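Local coordinates for protein DyP (Bjerkandera adusta, PDB 3VXJ) that probably works as a haem peroxidase of the dye-decolorizing family, using hydrogen peroxide to oxidise dyes and phenolic compounds, at residues F167-I173 / F261-G267; A258-G262 / I390-I394; A40-Y44 / D137-F142. One frame throughout, in Å; residues are numbered along the deposited sequence.

Contact 1: residues F167-I173 / F261-G267; sequences FGFLDGI and FGRWKSG. With HEM (protoporphyrin IX containing Fe), chain B; DMS (dimethyl sulfoxide), chain F.
Phe169 is held between Phe261, inclined to it, on one face and the aliphatic chain of Lys265 on the other. Phe261 CD2 sits over the centre of the Phe169 ring; the two planes are inclined at 32°, with centroids 4.2 Å apart. From the opposite face Lys265 CG makes a CH-pi contact, 3.5 Å from the Phe169 centroid and almost on the ring normal. Lys265 then runs fully extended past Gly168, its CE reaching the carbonyl oxygen of Phe167. Phe167 comes in at about a right angle to Phe261, its CD2 in the plane of that ring at the edge, 3.8 Å from Phe261 CZ.

A single direct hydrogen bond joins the two backbones, from Leu170 N to Lys265 O at 2.9 Å, the donor tilted 22° from the carbonyl plane. Nearby, water 1 donates to both Leu170 O and Trp264 O and so links the two loop segments a second time. The type I turn from Trp264 to Gly267 brings Gly267 O to Arg263 NH1, 2.8 Å away and in the guanidinium plane. Ile173 CG2 rests over one face of the same guanidinium, and its CD1 packs on Gly267 CA.

The haem edge meets both segments. Gly172 N, at 2.7 Å, and Ile173 N both donate to propionate oxygen O2A, while Phe261 CE1 approaches the methine carbon CHB edge-on. Lys265 NZ has a salt bridge with Glu254 and also binds a dimethyl sulfoxide, probably left from crystallisation.

The chemistry implies a pocket wall in two halves: aromatic and aliphatic groups against the porphyrin rim, and backbone amides holding O2A, where Arg329, bonded to both Asp171 and the haem, and the neighbouring Arg263 probably favour the negative charge.

Contact 2: residues A258-G262 / I390-I394; sequences ARMFG and IEPII. With HEM (protoporphyrin IX containing Fe), chain B.
The proximal side of the haem pocket is built partly here, where the last turn of helix 249-261 meets the 390-394 loop beside His308, the axial ligand of the iron. Ile393 lies across the face of Phe261 that is turned to this loop: its CG1 stands 3.8 Å from the ring centroid, 13° off the normal, in a CH-pi contact. Placing CG1 beside the backbone N (chi1 -54°) and bending again at chi2 brings CD1 over the same ring, 3.6 Å from Phe261 CE2. One residue earlier, Met260 CB touches Pro392 CG at 3.8 Å, and the bent thioether chain returns its CE to Pro392 CB and Ile393 CD1.

Glu391 folds back on its own loop. Its OE2 accepts from Ile393 N and its OE1 from Ile394 N, each at 2.8 Å, and both amides arrive from above the carboxylate plane. OE1 is also hydrogen-bonded to His308 ND1, so the two amides probably help position the carboxylate that holds the proximal histidine. Ile394 CG2 meets the haem vinyl carbon CAB at 3.7 Å.

Around this cluster, helix 308-312 supplies His308 against Ile393 and Ile394, Val420 of strand 420-430 touches both isoleucines, and helix 367-375 packs Ala375 on Glu391 and Ile394.

Contact 3: residues A40-Y44 / D137-F142; sequences ALKTY and DISSTF
Tyr44 of helix 34-48 is a knob set among Asp137, Ile138, Thr141 and Phe142 of helix 128-142. With CG anti to the backbone N (chi1 -168°), the side chain is directed across to the other helix. Tyr44 CB already lies 3.8 Å from Phe142 CZ. Next, CG lies 3.6 Å from Phe142 CE2, which stands over the Tyr44 face toward the rim: the edge of Phe142 addresses that face in a T-shaped pair, planes at 60° and centroids 5.3 Å apart. CD1 is shared between Phe142 CE2 and Thr141 CG2. Farther out, CE1 has Asp137 OD2 near the plane of its ring at 3.6 Å, and CZ reaches Ile138 CG1. At the tip, Tyr44 OH packs 3.4 Å from Ile138 CG1. It also donates to water 3, which in turn donates to Asp137 OD2.

One turn earlier on the helix, Ala40 CB fits against Phe142 CD1 at 3.5 Å and against Thr141 O. Ala40 and Phe142 have the nearest CA atoms; the axes of the two short segments pass 9.8 Å apart at 132°. Thr141 OG1 donates to Asp137 O.

Both helices belong to the N-terminal alpha+beta barrel domain and lie against its antiparallel sheet, Tyr44 touching Val67 and Ile138 touching Phe121.

The chemistry implies an apolar, aromatic interface with polarity at the phenol end: water 3 relays the hydroxyl to Asp137, whose charge is probably balanced by its salt bridge to Arg48, the last residue of the helix that carries Tyr44.

How the contacts relate
Contacts 1 and 2 are neighbours at the haem, centres 11 Å apart; they share Phe261 and Gly262 at the end of helix 249-261, with Phe261 serving both. Contact 1 is only partly buried and mixes rings with amides, charges and water, as fits the propionate side. Contact 2 is fully buried, and none of its hydrogen bonds joins the two segments; Glu391 spends its oxygens on its own loop and on the axial histidine. Contact 3 lies about 38 Å from contact 1 and 43 Å from contact 2, between centres, on the other side of the molecule. Largely buried but edged by exposed Thr43, it joins two helices of the N-terminal alpha+beta barrel domain.

Contact 1: residues F167-I173 / F261-G267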
loop_
_atom_site.group_PDB
_atom_site.type_symbol
_atom_site.label_atom_id
_atom_site.label_comp_id
_atom_site.label_asym_id
_atom_site.label_seq_id
_atom_site.Cartn_x
_atom_site.Cartn_y
_atom_site.Cartn_z
ATOM N N PHE A 167 -7.832 -11.799 -0.267
ATOM C CA PHE A 167 -8.844 -12.189 0.719
ATOM C C PHE A 167 -10.264 -11.906 0.207
ATOM O O PHE A 167 -11.241 -12.359 0.807
ATOM C CB PHE A 167 -8.656 -11.473 2.061
ATOM C CG PHE A 167 -7.379 -11.824 2.799
ATOM C CD1 PHE A 167 -6.898 -13.136 2.879
ATOM C CD2 PHE A 167 -6.671 -10.819 3.445
ATOM C CE1 PHE A 167 -5.728 -13.419 3.573
ATOM C CE2 PHE A 167 -5.498 -11.098 4.151
ATOM C CZ PHE A 167 -5.022 -12.402 4.211
ATOM N N GLY A 168 -10.372 -11.153 -0.894
ATOM C CA GLY A 168 -11.654 -10.872 -1.526
ATOM C C GLY A 168 -12.165 -9.442 -1.415
ATOM O O GLY A 168 -13.260 -9.149 -1.908
ATOM N N PHE A 169 -11.379 -8.543 -0.824
ATOM C CA PHE A 169 -11.864 -7.190 -0.526
ATOM C C PHE A 169 -11.416 -6.152 -1.541
ATOM O O PHE A 169 -10.239 -6.104 -1.907
ATOM C CB PHE A 169 -11.422 -6.767 0.889
ATOM C CG PHE A 169 -12.042 -7.590 1.988
ATOM C CD1 PHE A 169 -13.082 -7.092 2.749
ATOM C CD2 PHE A 169 -11.595 -8.890 2.234
ATOM C CE1 PHE A 169 -13.684 -7.871 3.733
ATOM C CE2 PHE A 169 -12.183 -9.675 3.231
ATOM C CZ PHE A 169 -13.240 -9.164 3.968
ATOM N N LEU A 170 -12.363 -5.322 -1.992
ATOM C CA LEU A 170 -12.038 -4.198 -2.887
ATOM C C LEU A 170 -10.992 -3.296 -2.238
ATOM O O LEU A 170 -11.169 -2.847 -1.110
ATOM C CB LEU A 170 -13.293 -3.390 -3.262
ATOM C CG LEU A 170 -13.112 -2.256 -4.281
ATOM C CD1 LEU A 170 -12.621 -2.761 -5.640
ATOM C CD2 LEU A 170 -14.434 -1.522 -4.451
ATOM N N ASP A 171 -9.897 -3.060 -2.957
ATOM C CA ASP A 171 -8.748 -2.312 -2.445
ATOM C C ASP A 171 -8.476 -1.105 -3.353
ATOM O O ASP A 171 -8.591 -1.201 -4.575
ATOM C CB ASP A 171 -7.519 -3.235 -2.393
ATOM C CG ASP A 171 -6.353 -2.637 -1.613
ATOM O OD1 ASP A 171 -6.534 -1.628 -0.898
ATOM O OD2 ASP A 171 -5.234 -3.195 -1.725
ATOM N N GLY A 172 -8.111 0.025 -2.752
ATOM C CA GLY A 172 -7.827 1.252 -3.492
ATOM C C GLY A 172 -8.991 2.230 -3.556
ATOM O O GLY A 172 -9.138 2.978 -4.539
ATOM N N ILE A 173 -9.809 2.234 -2.507
ATOM C CA ILE A 173 -10.958 3.133 -2.401
ATOM C C ILE A 173 -10.544 4.478 -1.817
ATOM O O ILE A 173 -10.836 5.534 -2.395
ATOM C CB ILE A 173 -12.051 2.517 -1.502
ATOM C CG1 ILE A 173 -12.613 1.253 -2.162
ATOM C CG2 ILE A 173 -13.154 3.543 -1.194
ATOM C CD1 ILE A 173 -13.472 0.414 -1.242
ATOM N N PHE A 261 -11.787 -5.891 8.565
ATOM C CA PHE A 261 -11.292 -4.863 7.646
ATOM C C PHE A 261 -11.845 -3.474 7.899
ATOM O O PHE A 261 -11.148 -2.469 7.670
ATOM C CB PHE A 261 -11.539 -5.247 6.187
ATOM C CG PHE A 261 -10.412 -6.037 5.589
ATOM C CD1 PHE A 261 -9.267 -5.385 5.129
ATOM C CD2 PHE A 261 -10.474 -7.422 5.514
ATOM C CE1 PHE A 261 -8.205 -6.106 4.601
ATOM C CE2 PHE A 261 -9.412 -8.151 4.975
ATOM C CZ PHE A 261 -8.283 -7.491 4.515
ATOM N N GLY A 262 -13.097 -3.415 8.352
ATOM C CA GLY A 262 -13.856 -2.165 8.405
ATOM C C GLY A 262 -14.633 -1.859 7.129
ATOM O O GLY A 262 -15.300 -0.816 7.043
ATOM N N ARG A 263 -14.554 -2.753 6.142
ATOM C CA ARG A 263 -15.349 -2.691 4.917
ATOM C C ARG A 263 -15.776 -4.092 4.549
ATOM O O ARG A 263 -15.054 -5.053 4.798
ATOM C CB ARG A 263 -14.542 -2.119 3.749
ATOM C CG ARG A 263 -14.163 -0.656 3.854
ATOM C CD ARG A 263 -13.517 -0.199 2.565
ATOM N NE ARG A 263 -13.106 1.200 2.659
ATOM C CZ ARG A 263 -13.861 2.255 2.359
ATOM N NH1 ARG A 263 -15.074 2.113 1.831
ATOM N NH2 ARG A 263 -13.358 3.473 2.537
ATOM N N TRP A 264 -16.953 -4.195 3.946
ATOM C CA TRP A 264 -17.359 -5.406 3.255
ATOM C C TRP A 264 -16.481 -5.628 2.014
ATOM O O TRP A 264 -15.807 -4.705 1.528
ATOM C CB TRP A 264 -18.827 -5.300 2.826
ATOM C CG TRP A 264 -19.772 -5.163 3.973
ATOM C CD1 TRP A 264 -20.231 -3.999 4.518
ATOM C CD2 TRP A 264 -20.388 -6.229 4.709
ATOM N NE1 TRP A 264 -21.088 -4.274 5.564
ATOM C CE2 TRP A 264 -21.203 -5.633 5.698
ATOM C CE3 TRP A 264 -20.332 -7.632 4.631
ATOM C CZ2 TRP A 264 -21.945 -6.391 6.613
ATOM C CZ3 TRP A 264 -21.078 -8.385 5.536
ATOM C CH2 TRP A 264 -21.882 -7.758 6.506
ATOM N N LYS A 265 -16.513 -6.842 1.479
ATOM C CA LYS A 265 -15.738 -7.156 0.283
ATOM C C LYS A 265 -16.086 -6.245 -0.896
ATOM O O LYS A 265 -15.231 -5.948 -1.729
ATOM C CB LYS A 265 -15.917 -8.626 -0.093
ATOM C CG LYS A 265 -15.150 -9.561 0.831
ATOM C CD LYS A 265 -15.464 -11.011 0.550
ATOM C CE LYS A 265 -14.622 -11.914 1.427
ATOM N NZ LYS A 265 -15.047 -13.327 1.217
ATOM N N SER A 266 -17.335 -5.786 -0.948
ATOM C CA SER A 266 -17.814 -4.898 -2.003
ATOM C C SER A 266 -17.185 -3.511 -1.921
ATOM O O SER A 266 -17.293 -2.735 -2.866
ATOM C CB SER A 266 -19.318 -4.716 -1.869
ATOM O OG SER A 266 -19.575 -3.937 -0.708
ATOM N N GLY A 267 -16.569 -3.192 -0.784
ATOM C CA GLY A 267 -16.096 -1.843 -0.525
ATOM C C GLY A 267 -17.014 -1.029 0.369
ATOM O O GLY A 267 -16.639 0.057 0.806
HETATM C CHA HEM B . -7.166 0.280 3.157
HETATM C CHB HEM B . -6.173 -4.378 2.328
HETATM C CHC HEM B . -1.728 -3.801 4.146
HETATM C CHD HEM B . -2.682 0.870 4.952
HETATM C C1A HEM B . -7.296 -1.035 2.807
HETATM C C2A HEM B . -8.498 -1.651 2.293
HETATM C C3A HEM B . -8.220 -2.949 2.075
HETATM C C4A HEM B . -6.833 -3.173 2.414
HETATM C CMA HEM B . -9.169 -4.031 1.526
HETATM C CAA HEM B . -9.853 -0.928 2.119
HETATM C CBA HEM B . -10.054 -0.235 0.770
HETATM C CGA HEM B . -9.240 1.025 0.597
HETATM O O1A HEM B . -9.523 2.056 1.246
HETATM O O2A HEM B . -8.297 1.003 -0.242
HETATM C C1B HEM B . -4.877 -4.631 2.733
HETATM C C2B HEM B . -4.198 -5.906 2.644
HETATM C C3B HEM B . -2.959 -5.744 3.146
HETATM C C4B HEM B . -2.831 -4.359 3.548
HETATM C CMB HEM B . -4.844 -7.192 2.085
HETATM C CAB HEM B . -1.826 -6.785 3.265
HETATM C CBB HEM B . -1.764 -7.862 2.479
HETATM C C1C HEM B . -1.621 -2.498 4.563
HETATM C C2C HEM B . -0.482 -1.920 5.250
HETATM C C3C HEM B . -0.752 -0.627 5.489
HETATM C C4C HEM B . -2.067 -0.357 4.949
HETATM C CMC HEM B . 0.799 -2.698 5.607
HETATM C CAC HEM B . 0.130 0.444 6.183
HETATM C CBC HEM B . 0.911 0.144 7.231
HETATM C C1D HEM B . -3.941 1.140 4.481
HETATM C C2D HEM B . -4.499 2.468 4.411
HETATM C C3D HEM B . -5.883 2.284 3.871
HETATM C C4D HEM B . -6.035 0.868 3.655
HETATM C CMD HEM B . -3.873 3.815 4.809
HETATM C CAD HEM B . -6.888 3.423 3.642
HETATM C CBD HEM B . -7.542 3.731 4.986
HETATM C CGD HEM B . -8.517 4.872 4.879
HETATM O O1D HEM B . -9.679 4.694 5.334
HETATM O O2D HEM B . -8.149 5.948 4.355
HETATM N NA HEM B . -6.317 -1.994 2.888
HETATM N NB HEM B . -4.026 -3.706 3.324
HETATM N NC HEM B . -2.581 -1.522 4.433
HETATM N ND HEM B . -4.862 0.214 3.996
HETATM FE FE HEM B . -4.465 -1.775 3.725
HETATM S S DMS F . -14.027 -15.210 4.471
HETATM O O DMS F . -13.557 -14.881 2.794
HETATM C C1 DMS F . -14.518 -13.638 5.215
HETATM C C2 DMS F . -15.675 -15.965 4.488
HETATM O O HOH W 1 -13.215 -3.095 0.836
HETATM O O HOH W 2 -3.881 -1.311 1.877
#

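Contact 2: residues A258-G262 / I390-I394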
loop_
_atom_site.group_PDB
_atom_site.type_symbol
_atom_site.label_atom_id
_atom_site.label_comp_id
_atom_site.label_asym_id
_atom_site.label_seq_id
_atom_site.Cartn_x
_atom_site.Cartn_y
_atom_site.Cartn_z
ATOM N N ALA A 258 -15.651 -8.633 7.294
ATOM C CA ALA A 258 -15.926 -7.198 7.192
ATOM C C ALA A 258 -15.576 -6.431 8.464
ATOM O O ALA A 258 -15.116 -5.291 8.396
ATOM C CB ALA A 258 -17.390 -6.950 6.780
ATOM N N ARG A 259 -15.792 -7.052 9.616
ATOM C CA ARG A 259 -15.455 -6.451 10.905
ATOM C C ARG A 259 -13.940 -6.309 11.074
ATOM O O ARG A 259 -13.457 -5.339 11.678
ATOM C CB ARG A 259 -16.048 -7.290 12.043
ATOM C CG ARG A 259 -17.575 -7.312 12.076
ATOM C CD ARG A 259 -18.144 -6.013 12.580
ATOM N NE ARG A 259 -17.962 -5.893 14.023
ATOM C CZ ARG A 259 -18.392 -4.856 14.735
ATOM N NH1 ARG A 259 -19.029 -3.856 14.147
ATOM N NH2 ARG A 259 -18.192 -4.827 16.039
ATOM N N MET A 260 -13.194 -7.274 10.541
ATOM C CA MET A 260 -11.737 -7.229 10.602
ATOM C C MET A 260 -11.181 -6.104 9.734
ATOM O O MET A 260 -10.220 -5.428 10.123
ATOM C CB MET A 260 -11.144 -8.580 10.199
ATOM C CG MET A 260 -11.449 -9.669 11.210
ATOM S SD MET A 260 -11.257 -11.352 10.571
ATOM C CE MET A 260 -9.489 -11.499 10.574
ATOM N N PHE A 261 -11.787 -5.891 8.565
ATOM C CA PHE A 261 -11.292 -4.863 7.646
ATOM C C PHE A 261 -11.845 -3.474 7.899
ATOM O O PHE A 261 -11.148 -2.469 7.670
ATOM C CB PHE A 261 -11.539 -5.247 6.187
ATOM C CG PHE A 261 -10.412 -6.037 5.589
ATOM C CD1 PHE A 261 -9.267 -5.385 5.129
ATOM C CD2 PHE A 261 -10.474 -7.422 5.514
ATOM C CE1 PHE A 261 -8.205 -6.106 4.601
ATOM C CE2 PHE A 261 -9.412 -8.151 4.975
ATOM C CZ PHE A 261 -8.283 -7.491 4.515
ATOM N N GLY A 262 -13.097 -3.415 8.352
ATOM C CA GLY A 262 -13.856 -2.165 8.405
ATOM C C GLY A 262 -14.633 -1.859 7.129
ATOM O O GLY A 262 -15.300 -0.816 7.043
ATOM N N ILE A 390 -4.795 -5.512 18.631
ATOM C CA ILE A 390 -3.888 -5.543 17.493
ATOM C C ILE A 390 -4.682 -5.674 16.197
ATOM O O ILE A 390 -5.581 -6.505 16.101
ATOM C CB ILE A 390 -2.893 -6.724 17.651
ATOM C CG1 ILE A 390 -2.172 -6.650 19.010
ATOM C CG2 ILE A 390 -1.927 -6.798 16.461
ATOM C CD1 ILE A 390 -1.571 -5.264 19.316
ATOM N N GLU A 391 -4.356 -4.848 15.207
ATOM C CA GLU A 391 -5.074 -4.857 13.944
ATOM C C GLU A 391 -4.973 -6.274 13.339
ATOM O O GLU A 391 -3.863 -6.783 13.144
ATOM C CB GLU A 391 -4.470 -3.798 13.030
ATOM C CG GLU A 391 -5.375 -3.361 11.889
ATOM C CD GLU A 391 -5.444 -4.387 10.788
ATOM O OE1 GLU A 391 -4.476 -4.461 9.994
ATOM O OE2 GLU A 391 -6.468 -5.116 10.713
ATOM N N PRO A 392 -6.121 -6.924 13.069
ATOM C CA PRO A 392 -6.081 -8.342 12.687
ATOM C C PRO A 392 -5.469 -8.668 11.326
ATOM O O PRO A 392 -5.027 -9.803 11.141
ATOM C CB PRO A 392 -7.557 -8.765 12.720
ATOM C CG PRO A 392 -8.321 -7.474 12.532
ATOM C CD PRO A 392 -7.503 -6.451 13.277
ATOM N N ILE A 393 -5.446 -7.720 10.386
ATOM C CA ILE A 393 -4.901 -7.991 9.062
ATOM C C ILE A 393 -3.379 -7.856 9.034
ATOM O O ILE A 393 -2.688 -8.804 8.643
ATOM C CB ILE A 393 -5.600 -7.135 7.980
ATOM C CG1 ILE A 393 -7.134 -7.322 8.045
ATOM C CG2 ILE A 393 -5.065 -7.446 6.578
ATOM C CD1 ILE A 393 -7.631 -8.784 8.050
ATOM N N ILE A 394 -2.846 -6.704 9.448
ATOM C CA ILE A 394 -1.388 -6.493 9.380
ATOM C C ILE A 394 -0.707 -6.119 10.700
ATOM O O ILE A 394 0.490 -5.887 10.718
ATOM C CB ILE A 394 -0.932 -5.555 8.200
ATOM C CG1 ILE A 394 -1.771 -4.284 8.109
ATOM C CG2 ILE A 394 -0.944 -6.319 6.869
ATOM C CD1 ILE A 394 -1.400 -3.227 9.133
HETATM C CHA HEM B . -7.166 0.280 3.157
HETATM C CHB HEM B . -6.173 -4.378 2.328
HETATM C CHC HEM B . -1.728 -3.801 4.146
HETATM C CHD HEM B . -2.682 0.870 4.952
HETATM C C1A HEM B . -7.296 -1.035 2.807
HETATM C C2A HEM B . -8.498 -1.651 2.293
HETATM C C3A HEM B . -8.220 -2.949 2.075
HETATM C C4A HEM B . -6.833 -3.173 2.414
HETATM C CMA HEM B . -9.169 -4.031 1.526
HETATM C CAA HEM B . -9.853 -0.928 2.119
HETATM C CBA HEM B . -10.054 -0.235 0.770
HETATM C CGA HEM B . -9.240 1.025 0.597
HETATM O O1A HEM B . -9.523 2.056 1.246
HETATM O O2A HEM B . -8.297 1.003 -0.242
HETATM C C1B HEM B . -4.877 -4.631 2.733
HETATM C C2B HEM B . -4.198 -5.906 2.644
HETATM C C3B HEM B . -2.959 -5.744 3.146
HETATM C C4B HEM B . -2.831 -4.359 3.548
HETATM C CMB HEM B . -4.844 -7.192 2.085
HETATM C CAB HEM B . -1.826 -6.785 3.265
HETATM C CBB HEM B . -1.764 -7.862 2.479
HETATM C C1C HEM B . -1.621 -2.498 4.563
HETATM C C2C HEM B . -0.482 -1.920 5.250
HETATM C C3C HEM B . -0.752 -0.627 5.489
HETATM C C4C HEM B . -2.067 -0.357 4.949
HETATM C CMC HEM B . 0.799 -2.698 5.607
HETATM C CAC HEM B . 0.130 0.444 6.183
HETATM C CBC HEM B . 0.911 0.144 7.231
HETATM C C1D HEM B . -3.941 1.140 4.481
HETATM C C2D HEM B . -4.499 2.468 4.411
HETATM C C3D HEM B . -5.883 2.284 3.871
HETATM C C4D HEM B . -6.035 0.868 3.655
HETATM C CMD HEM B . -3.873 3.815 4.809
HETATM C CAD HEM B . -6.888 3.423 3.642
HETATM C CBD HEM B . -7.542 3.731 4.986
HETATM C CGD HEM B . -8.517 4.872 4.879
HETATM O O1D HEM B . -9.679 4.694 5.334
HETATM O O2D HEM B . -8.149 5.948 4.355
HETATM N NA HEM B . -6.317 -1.994 2.888
HETATM N NB HEM B . -4.026 -3.706 3.324
HETATM N NC HEM B . -2.581 -1.522 4.433
HETATM N ND HEM B . -4.862 0.214 3.996
HETATM FE FE HEM B . -4.465 -1.775 3.725
HETATM O O HOH W 2 -3.881 -1.311 1.877
#

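Contact 3: residues A40-Y44 / D137-F142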
loop_
_atom_site.group_PDB
_atom_site.type_symbol
_atom_site.label_atom_id
_atom_site.label_comp_id
_atom_site.label_asym_id
_atom_site.label_seq_id
_atom_site.Cartn_x
_atom_site.Cartn_y
_atom_site.Cartn_z
ATOM N N ALA A 40 22.774 5.642 -19.794
ATOM C CA ALA A 40 21.569 4.855 -20.096
ATOM C C ALA A 40 20.313 5.534 -19.527
ATOM O O ALA A 40 19.271 5.558 -20.178
ATOM C CB ALA A 40 21.703 3.433 -19.572
ATOM N N LEU A 41 20.419 6.079 -18.315
ATOM C CA LEU A 41 19.288 6.740 -17.667
ATOM C C LEU A 41 18.835 7.980 -18.435
ATOM O O LEU A 41 17.635 8.201 -18.606
ATOM C CB LEU A 41 19.630 7.099 -16.220
ATOM C CG LEU A 41 18.466 7.625 -15.376
ATOM C CD1 LEU A 41 17.346 6.594 -15.304
ATOM C CD2 LEU A 41 18.929 7.986 -13.984
ATOM N N LYS A 42 19.793 8.777 -18.902
ATOM C CA LYS A 42 19.484 9.957 -19.703
ATOM C C LYS A 42 18.793 9.596 -21.019
ATOM O O LYS A 42 17.960 10.356 -21.502
ATOM C CB LYS A 42 20.741 10.795 -19.941
ATOM C CG LYS A 42 21.179 11.575 -18.706
ATOM C CD LYS A 42 22.534 12.248 -18.894
ATOM C CE LYS A 42 22.726 13.371 -17.887
ATOM N NZ LYS A 42 24.064 14.030 -17.995
ATOM N N THR A 43 19.137 8.439 -21.583
ATOM C CA THR A 43 18.450 7.896 -22.754
ATOM C C THR A 43 17.033 7.444 -22.398
ATOM O O THR A 43 16.071 7.708 -23.124
ATOM C CB THR A 43 19.208 6.672 -23.318
ATOM O OG1 THR A 43 20.550 7.048 -23.644
ATOM C CG2 THR A 43 18.528 6.136 -24.560
ATOM N N TYR A 44 16.925 6.748 -21.276
ATOM C CA TYR A 44 15.693 6.081 -20.877
ATOM C C TYR A 44 14.577 7.036 -20.441
ATOM O O TYR A 44 13.423 6.871 -20.842
ATOM C CB TYR A 44 16.009 5.079 -19.764
ATOM C CG TYR A 44 14.884 4.124 -19.466
ATOM C CD1 TYR A 44 14.642 3.037 -20.301
ATOM C CD2 TYR A 44 14.068 4.301 -18.348
ATOM C CE1 TYR A 44 13.610 2.156 -20.038
ATOM C CE2 TYR A 44 13.028 3.434 -18.073
ATOM C CZ TYR A 44 12.805 2.361 -18.918
ATOM O OH TYR A 44 11.777 1.493 -18.660
ATOM N N ASP A 137 13.324 -4.082 -22.911
ATOM C CA ASP A 137 13.732 -2.725 -23.281
ATOM C C ASP A 137 14.685 -2.138 -22.237
ATOM O O ASP A 137 15.677 -1.500 -22.586
ATOM C CB ASP A 137 12.496 -1.837 -23.476
ATOM C CG ASP A 137 12.846 -0.400 -23.802
ATOM O OD1 ASP A 137 13.410 -0.146 -24.889
ATOM O OD2 ASP A 137 12.523 0.489 -22.996
ATOM N N ILE A 138 14.401 -2.384 -20.960
ATOM C CA ILE A 138 15.346 -2.014 -19.902
ATOM C C ILE A 138 16.686 -2.743 -20.082
ATOM O O ILE A 138 17.743 -2.121 -20.023
ATOM C CB ILE A 138 14.762 -2.267 -18.496
ATOM C CG1 ILE A 138 13.632 -1.269 -18.233
ATOM C CG2 ILE A 138 15.865 -2.170 -17.416
ATOM C CD1 ILE A 138 12.745 -1.610 -17.064
ATOM N N SER A 139 16.638 -4.050 -20.331
ATOM C CA SER A 139 17.865 -4.821 -20.553
ATOM C C SER A 139 18.686 -4.285 -21.722
ATOM O O SER A 139 19.914 -4.190 -21.632
ATOM C CB SER A 139 17.543 -6.302 -20.764
ATOM O OG SER A 139 16.910 -6.840 -19.616
ATOM N N SER A 140 18.004 -3.937 -22.807
ATOM C CA SER A 140 18.647 -3.416 -24.014
ATOM C C SER A 140 19.278 -2.042 -23.786
ATOM O O SER A 140 20.379 -1.765 -24.266
ATOM C CB SER A 140 17.643 -3.350 -25.169
ATOM O OG SER A 140 18.261 -2.884 -26.359
ATOM N N THR A 141 18.580 -1.183 -23.052
ATOM C CA THR A 141 19.044 0.182 -22.820
ATOM C C THR A 141 20.161 0.242 -21.774
ATOM O O THR A 141 21.166 0.930 -21.962
ATOM C CB THR A 141 17.864 1.099 -22.427
ATOM O OG1 THR A 141 16.907 1.110 -23.499
ATOM C CG2 THR A 141 18.334 2.530 -22.169
ATOM N N PHE A 142 19.992 -0.487 -20.675
ATOM C CA PHE A 142 20.957 -0.434 -19.576
ATOM C C PHE A 142 22.081 -1.445 -19.709
ATOM O O PHE A 142 23.183 -1.204 -19.214
ATOM C CB PHE A 142 20.250 -0.555 -18.222
ATOM C CG PHE A 142 19.436 0.657 -17.872
ATOM C CD1 PHE A 142 19.987 1.678 -17.106
ATOM C CD2 PHE A 142 18.131 0.794 -18.332
ATOM C CE1 PHE A 142 19.245 2.818 -16.800
ATOM C CE2 PHE A 142 17.376 1.929 -18.025
ATOM C CZ PHE A 142 17.942 2.945 -17.263
HETATM O O HOH W 3 11.170 -0.159 -20.713
#